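PDB 3GMS: putative NADPH:quinone reductase, which probably reduces quinones or related carbonyl compounds with NADPH. Local coordinates for residues 135-140 with 238-242; 128-132 with 156-161. All coordinates share one frame. Residues are numbered along the deposited sequence.

Contact 1: residues 135-140 with 238-242; sequences TCTETL and HFLTI
This is a helix-on-sheet contact in the nucleotide-binding half of the chain: the last turns of helix 127-139 meet the side chains on one face of strand 237-241, next to strand 262-265, the outermost strand of the six-stranded parallel sheet within this chain. The axes of 135-139 and 238-241 stay 11.6 Å apart with 117° between their directions, so side chains fill the gap; the closest CA pair is Leu140 with His238 at 7.0 Å. Residues 135-139 include a wider pi-type turn, with Leu140 N donating to Thr135 O (2.8 Å). In the extended strand His238 and Leu240 point toward the helix and Phe239 points away. Leu140 (m, t) lays CD2 over one face of the His238 ring, 3.9 Å from its centroid and 25° off the normal, a CH-pi contact; CD2 also reaches Leu240 CB at 4.2 Å. Leu240 (t, p) packs against both threonines: its CD2 is 3.6 Å from Thr135 CG2 and its CD1 3.8 Å from Thr139 CG2. Just past the strand, Ile242 CG2 lies 4.1 Å from Thr135 CG2. No hydrogen bond crosses: Thr135 OG1 bonds back to Thr131 O, and His238 NE2 pairs with Asn264 OD1 on strand 262-265. Ile218 on strand 214-219 touches Thr135, Leu140 and Ile242, completing the apolar layer between helix and parallel sheet characteristic of a Rossmann fold.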
ATOM      1  N   THR A 135      -2.395  -1.209 -10.760  1.00 21.30           N
ATOM      2  CA  THR A 135      -3.843  -1.179 -11.052  1.00 22.76           C
ATOM      3  C   THR A 135      -4.117  -0.202 -12.210  1.00 23.38           C
ATOM      4  O   THR A 135      -4.851  -0.545 -13.152  1.00 23.03           O
ATOM      5  CB  THR A 135      -4.724  -0.877  -9.792  1.00 22.25           C
ATOM      6  OG1 THR A 135      -4.279   0.345  -9.178  1.00 22.54           O
ATOM      7  CG2 THR A 135      -4.628  -2.045  -8.725  1.00 22.87           C
ATOM      8  N   CYS A 136      -3.488   0.983 -12.186  1.00 23.57           N
ATOM      9  CA  CYS A 136      -3.637   1.963 -13.282  1.00 23.63           C
ATOM     10  C   CYS A 136      -3.053   1.490 -14.625  1.00 24.38           C
ATOM     11  O   CYS A 136      -3.692   1.642 -15.668  1.00 24.92           O
ATOM     12  CB  CYS A 136      -3.041   3.346 -12.920  1.00 23.76           C
ATOM     13  SG  CYS A 136      -4.039   4.239 -11.678  1.00 24.93           S
ATOM     14  N   THR A 137      -1.871   0.909 -14.619  1.00 24.05           N
ATOM     15  CA  THR A 137      -1.195   0.708 -15.887  1.00 24.34           C
ATOM     16  C   THR A 137      -1.364  -0.691 -16.457  1.00 25.56           C
ATOM     17  O   THR A 137      -1.136  -0.904 -17.665  1.00 25.51           O
ATOM     18  CB  THR A 137       0.291   1.052 -15.800  1.00 25.69           C
ATOM     19  OG1 THR A 137       0.969   0.194 -14.858  1.00 22.09           O
ATOM     20  CG2 THR A 137       0.469   2.541 -15.415  1.00 25.10           C
ATOM     21  N   GLU A 138      -1.721  -1.641 -15.594  1.00 24.54           N
ATOM     22  CA  GLU A 138      -1.794  -3.033 -16.012  1.00 25.76           C
ATOM     23  C   GLU A 138      -3.162  -3.614 -15.833  1.00 24.98           C
ATOM     24  O   GLU A 138      -3.761  -4.088 -16.814  1.00 25.64           O
ATOM     25  CB  GLU A 138      -0.712  -3.870 -15.312  1.00 24.21           C
ATOM     26  CG  GLU A 138       0.677  -3.461 -15.729  1.00 28.00           C
ATOM     27  CD  GLU A 138       1.752  -4.467 -15.329  1.00 30.22           C
ATOM     28  OE1 GLU A 138       1.427  -5.639 -14.992  1.00 28.60           O
ATOM     29  OE2 GLU A 138       2.934  -4.067 -15.359  1.00 31.61           O
ATOM     30  N   THR A 139      -3.685  -3.581 -14.608  1.00 24.00           N
ATOM     31  CA  THR A 139      -4.908  -4.299 -14.302  1.00 24.94           C
ATOM     32  C   THR A 139      -6.100  -3.615 -14.983  1.00 25.77           C
ATOM     33  O   THR A 139      -6.950  -4.269 -15.600  1.00 26.14           O
ATOM     34  CB  THR A 139      -5.162  -4.355 -12.782  1.00 23.99           C
ATOM     35  OG1 THR A 139      -3.899  -4.522 -12.072  1.00 25.80           O
ATOM     36  CG2 THR A 139      -6.145  -5.490 -12.477  1.00 24.49           C
ATOM     37  N   LEU A 140      -6.133  -2.296 -14.903  1.00 26.29           N
ATOM     38  CA  LEU A 140      -7.159  -1.528 -15.615  1.00 27.13           C
ATOM     39  C   LEU A 140      -6.659  -1.026 -16.968  1.00 28.05           C
ATOM     40  O   LEU A 140      -7.472  -0.747 -17.852  1.00 28.34           O
ATOM     41  CB  LEU A 140      -7.660  -0.352 -14.780  1.00 26.58           C
ATOM     42  CG  LEU A 140      -8.306  -0.628 -13.424  1.00 27.56           C
ATOM     43  CD1 LEU A 140      -8.498   0.712 -12.699  1.00 26.22           C
ATOM     44  CD2 LEU A 140      -9.646  -1.378 -13.526  1.00 23.49           C
ATOM     45  N   HIS A 238     -14.894  -1.446 -15.888  1.00 26.56           N
ATOM     46  CA  HIS A 238     -14.096  -2.406 -15.140  1.00 25.30           C
ATOM     47  C   HIS A 238     -14.088  -1.998 -13.665  1.00 24.11           C
ATOM     48  O   HIS A 238     -13.614  -0.893 -13.319  1.00 23.18           O
ATOM     49  CB  HIS A 238     -12.691  -2.443 -15.728  1.00 26.48           C
ATOM     50  CG  HIS A 238     -11.902  -3.676 -15.354  1.00 30.57           C
ATOM     51  ND1 HIS A 238     -10.684  -3.990 -15.925  1.00 35.05           N
ATOM     52  CD2 HIS A 238     -12.157  -4.662 -14.456  1.00 35.05           C
ATOM     53  CE1 HIS A 238     -10.231  -5.121 -15.406  1.00 33.68           C
ATOM     54  NE2 HIS A 238     -11.107  -5.547 -14.509  1.00 36.57           N
ATOM     55  N   PHE A 239     -14.588  -2.897 -12.812  1.00 23.44           N
ATOM     56  CA  PHE A 239     -14.678  -2.681 -11.363  1.00 23.67           C
ATOM     57  C   PHE A 239     -13.593  -3.537 -10.714  1.00 24.03           C
ATOM     58  O   PHE A 239     -13.470  -4.742 -11.020  1.00 24.37           O
ATOM     59  CB  PHE A 239     -16.034  -3.115 -10.860  1.00 23.90           C
ATOM     60  CG  PHE A 239     -16.218  -3.009  -9.367  1.00 24.06           C
ATOM     61  CD1 PHE A 239     -16.443  -1.772  -8.768  1.00 26.16           C
ATOM     62  CD2 PHE A 239     -16.212  -4.147  -8.566  1.00 24.27           C
ATOM     63  CE1 PHE A 239     -16.661  -1.675  -7.398  1.00 26.18           C
ATOM     64  CE2 PHE A 239     -16.438  -4.070  -7.186  1.00 27.31           C
ATOM     65  CZ  PHE A 239     -16.641  -2.813  -6.589  1.00 25.55           C
ATOM     66  N   LEU A 240     -12.787  -2.903  -9.877  1.00 24.19           N
ATOM     67  CA  LEU A 240     -11.682  -3.621  -9.216  1.00 24.41           C
ATOM     68  C   LEU A 240     -11.719  -3.400  -7.696  1.00 25.00           C
ATOM     69  O   LEU A 240     -11.823  -2.256  -7.247  1.00 25.27           O
ATOM     70  CB  LEU A 240     -10.361  -3.149  -9.812  1.00 24.52           C
ATOM     71  CG  LEU A 240      -9.067  -3.860  -9.408  1.00 26.62           C
ATOM     72  CD1 LEU A 240      -9.040  -5.280 -10.039  1.00 26.98           C
ATOM     73  CD2 LEU A 240      -7.892  -3.034  -9.893  1.00 27.69           C
ATOM     74  N   THR A 241     -11.651  -4.456  -6.885  1.00 23.74           N
ATOM     75  CA  THR A 241     -11.580  -4.209  -5.454  1.00 24.86           C
ATOM     76  C   THR A 241     -10.126  -4.329  -4.999  1.00 24.92           C
ATOM     77  O   THR A 241      -9.361  -5.168  -5.530  1.00 24.73           O
ATOM     78  CB  THR A 241     -12.476  -5.107  -4.597  1.00 25.86           C
ATOM     79  OG1 THR A 241     -12.037  -6.459  -4.707  1.00 26.29           O
ATOM     80  CG2 THR A 241     -13.914  -5.043  -5.041  1.00 24.68           C
ATOM     81  N   ILE A 242      -9.735  -3.465  -4.067  1.00 24.36           N
ATOM     82  CA  ILE A 242      -8.362  -3.553  -3.502  1.00 24.03           C
ATOM     83  C   ILE A 242      -8.361  -3.695  -1.992  1.00 26.28           C
ATOM     84  O   ILE A 242      -7.295  -3.923  -1.375  1.00 25.12           O
ATOM     85  CB  ILE A 242      -7.464  -2.353  -3.905  1.00 24.22           C
ATOM     86  CG1 ILE A 242      -8.064  -1.011  -3.475  1.00 24.59           C
ATOM     87  CG2 ILE A 242      -7.066  -2.422  -5.388  1.00 23.62           C
ATOM     88  CD1 ILE A 242      -7.043   0.172  -3.564  1.00 27.42           C
TER

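Contact 2: residues 128-132 with 156-161; sequences NPLTA and AIGHLF
Ala132 sets its CB over one face of the Phe161 ring, 4.1 Å from the centroid and 17° off the normal, a CH-pi contact made where the CA atoms of the two residues are 6.2 Å apart. Both segments are helical, with axes 9.2 Å apart at closest and a crossing angle of -50°; toward their N-terminal ends Asn128 and Ile157 bring their CA atoms to 5.1 Å. The same Ala132 CB meets Ile157 CG1 (3.9 Å) and Leu160 CB (4.1 Å). Ile157 (t, t) extends CD1 to Thr131 CG2 at 3.6 Å, while Leu160 (m, t) puts CD1 3.8 Å from Pro129 CG and 3.7 Å from Asn128 CB. Helix 156-168 follows the first strand of the parallel sheet, 147-150, as the first helix of a Rossmann fold does, and helix 127-139 packs across its N-terminal half. At that end Asn128 (chi1 m) places ND2 3.5 Å from Ala156 CB. A water accepts from Ile157 N at 2.9 Å and gives a weak hydrogen bond to Asn128 OD1 at 3.4 Å, bridging the helices where no direct hydrogen bond joins them. Phe298 packs on both Pro129 and Leu160.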
ATOM      1  N   ASN A 128       1.564   1.118  -1.262  1.00 19.95           N
ATOM      2  CA  ASN A 128       0.639   2.033  -1.924  1.00 20.15           C
ATOM      3  C   ASN A 128       1.055   2.442  -3.361  1.00 20.24           C
ATOM      4  O   ASN A 128       0.177   2.389  -4.259  1.00 21.77           O
ATOM      5  CB  ASN A 128       0.310   3.224  -1.015  1.00 20.03           C
ATOM      6  CG  ASN A 128      -0.423   2.776   0.222  1.00 21.52           C
ATOM      7  OD1 ASN A 128      -1.298   1.925   0.112  1.00 27.60           O
ATOM      8  ND2 ASN A 128      -0.037   3.275   1.396  1.00 26.29           N
ATOM      9  N   PRO A 129       2.342   2.797  -3.599  1.00 20.68           N
ATOM     10  CA  PRO A 129       2.721   3.207  -4.952  1.00 21.05           C
ATOM     11  C   PRO A 129       2.659   2.056  -5.930  1.00 21.40           C
ATOM     12  O   PRO A 129       2.127   2.228  -7.031  1.00 21.69           O
ATOM     13  CB  PRO A 129       4.166   3.737  -4.792  1.00 21.41           C
ATOM     14  CG  PRO A 129       4.231   4.166  -3.381  1.00 23.18           C
ATOM     15  CD  PRO A 129       3.419   3.110  -2.640  1.00 20.96           C
ATOM     16  N   LEU A 130       3.203   0.892  -5.559  1.00 20.66           N
ATOM     17  CA  LEU A 130       3.116  -0.237  -6.474  1.00 20.34           C
ATOM     18  C   LEU A 130       1.667  -0.676  -6.810  1.00 20.31           C
ATOM     19  O   LEU A 130       1.364  -0.935  -7.959  1.00 20.01           O
ATOM     20  CB  LEU A 130       3.957  -1.402  -5.988  1.00 20.50           C
ATOM     21  CG  LEU A 130       4.253  -2.506  -6.978  1.00 21.15           C
ATOM     22  CD1 LEU A 130       5.030  -2.024  -8.201  1.00 21.70           C
ATOM     23  CD2 LEU A 130       5.031  -3.572  -6.211  1.00 19.40           C
ATOM     24  N   THR A 131       0.792  -0.705  -5.806  1.00 20.29           N
ATOM     25  CA  THR A 131      -0.628  -0.990  -6.003  1.00 20.05           C
ATOM     26  C   THR A 131      -1.298   0.040  -6.925  1.00 20.59           C
ATOM     27  O   THR A 131      -2.012  -0.340  -7.900  1.00 20.38           O
ATOM     28  CB  THR A 131      -1.395  -1.109  -4.663  1.00 20.09           C
ATOM     29  OG1 THR A 131      -0.847  -2.204  -3.914  1.00 18.88           O
ATOM     30  CG2 THR A 131      -2.889  -1.413  -4.922  1.00 20.35           C
ATOM     31  N   ALA A 132      -1.057   1.320  -6.655  1.00 19.89           N
ATOM     32  CA  ALA A 132      -1.653   2.368  -7.471  1.00 20.58           C
ATOM     33  C   ALA A 132      -1.121   2.283  -8.926  1.00 20.66           C
ATOM     34  O   ALA A 132      -1.908   2.334  -9.870  1.00 21.62           O
ATOM     35  CB  ALA A 132      -1.397   3.774  -6.854  1.00 19.05           C
ATOM     36  N   ALA A 156      -3.792   7.162   1.946  1.00 24.89           N
ATOM     37  CA  ALA A 156      -2.504   7.341   1.301  1.00 23.82           C
ATOM     38  C   ALA A 156      -2.590   6.982  -0.168  1.00 22.64           C
ATOM     39  O   ALA A 156      -2.063   7.722  -1.021  1.00 23.02           O
ATOM     40  CB  ALA A 156      -1.389   6.466   1.962  1.00 23.66           C
ATOM     41  N   ILE A 157      -3.202   5.838  -0.460  1.00 21.56           N
ATOM     42  CA  ILE A 157      -3.250   5.385  -1.859  1.00 21.40           C
ATOM     43  C   ILE A 157      -4.131   6.330  -2.710  1.00 21.51           C
ATOM     44  O   ILE A 157      -3.799   6.602  -3.860  1.00 21.70           O
ATOM     45  CB  ILE A 157      -3.626   3.891  -2.035  1.00 20.81           C
ATOM     46  CG1 ILE A 157      -3.196   3.445  -3.462  1.00 19.69           C
ATOM     47  CG2 ILE A 157      -5.101   3.636  -1.777  1.00 21.07           C
ATOM     48  CD1 ILE A 157      -3.416   1.942  -3.780  1.00 21.87           C
ATOM     49  N   GLY A 158      -5.182   6.852  -2.102  1.00 22.20           N
ATOM     50  CA  GLY A 158      -6.039   7.862  -2.759  1.00 23.83           C
ATOM     51  C   GLY A 158      -5.261   9.070  -3.262  1.00 24.08           C
ATOM     52  O   GLY A 158      -5.487   9.559  -4.362  1.00 24.85           O
ATOM     53  N   HIS A 159      -4.355   9.579  -2.433  1.00 23.32           N
ATOM     54  CA  HIS A 159      -3.509  10.703  -2.808  1.00 23.75           C
ATOM     55  C   HIS A 159      -2.591  10.334  -3.951  1.00 23.32           C
ATOM     56  O   HIS A 159      -2.229  11.171  -4.753  1.00 24.36           O
ATOM     57  CB  HIS A 159      -2.627  11.098  -1.629  1.00 24.66           C
ATOM     58  CG  HIS A 159      -3.348  11.858  -0.575  1.00 25.54           C
ATOM     59  ND1 HIS A 159      -4.465  11.377   0.066  1.00 31.58           N
ATOM     60  CD2 HIS A 159      -3.071  13.053  -0.002  1.00 33.00           C
ATOM     61  CE1 HIS A 159      -4.886  12.265   0.947  1.00 33.67           C
ATOM     62  NE2 HIS A 159      -4.060  13.293   0.922  1.00 35.74           N
ATOM     63  N   LEU A 160      -2.218   9.063  -4.039  1.00 22.37           N
ATOM     64  CA  LEU A 160      -1.393   8.631  -5.154  1.00 22.38           C
ATOM     65  C   LEU A 160      -2.186   8.527  -6.469  1.00 22.30           C
ATOM     66  O   LEU A 160      -1.683   8.902  -7.542  1.00 22.06           O
ATOM     67  CB  LEU A 160      -0.658   7.313  -4.834  1.00 21.34           C
ATOM     68  CG  LEU A 160       0.200   7.370  -3.560  1.00 22.59           C
ATOM     69  CD1 LEU A 160       0.909   6.057  -3.339  1.00 23.63           C
ATOM     70  CD2 LEU A 160       1.202   8.503  -3.587  1.00 24.12           C
ATOM     71  N   PHE A 161      -3.404   8.010  -6.392  1.00 23.25           N
ATOM     72  CA  PHE A 161      -4.245   7.945  -7.590  1.00 23.66           C
ATOM     73  C   PHE A 161      -4.450   9.358  -8.185  1.00 23.75           C
ATOM     74  O   PHE A 161      -4.433   9.542  -9.405  1.00 24.20           O
ATOM     75  CB  PHE A 161      -5.582   7.280  -7.262  1.00 23.72           C
ATOM     76  CG  PHE A 161      -5.509   5.767  -7.168  1.00 23.27           C
ATOM     77  CD1 PHE A 161      -5.160   4.992  -8.280  1.00 22.53           C
ATOM     78  CD2 PHE A 161      -5.820   5.124  -5.982  1.00 25.71           C
ATOM     79  CE1 PHE A 161      -5.098   3.581  -8.180  1.00 22.86           C
ATOM     80  CE2 PHE A 161      -5.770   3.716  -5.889  1.00 24.31           C
ATOM     81  CZ  PHE A 161      -5.410   2.942  -7.014  1.00 21.51           C
TER
HETATM   82  O   HOH W   1      -3.830   3.769   1.506  1.00 25.35           O

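How the contacts relate
Following the chain from the N terminus, helix 127-139 comes first of the elements involved and serves both contacts: 128-132 in contact 2, then 135-140 in contact 1. Strand 147-150 follows, and helix 156-168 returns to close contact 2 after 23 intervening residues. Contact 1 closes much later, 97 residues lying between its segments, once the chain has laid down strands 171-176, 192-195 and 214-219 and reached 237-241. The two loops therefore cross. With centres 12 Å apart they touch: Phe161 CE1 lies 3.5 Å from Thr135 OG1, helix to helix, and Ile157 CD1 lies 4.0 Å from Ile242 CD1, tying helix 156-168 to the end of strand 237-241.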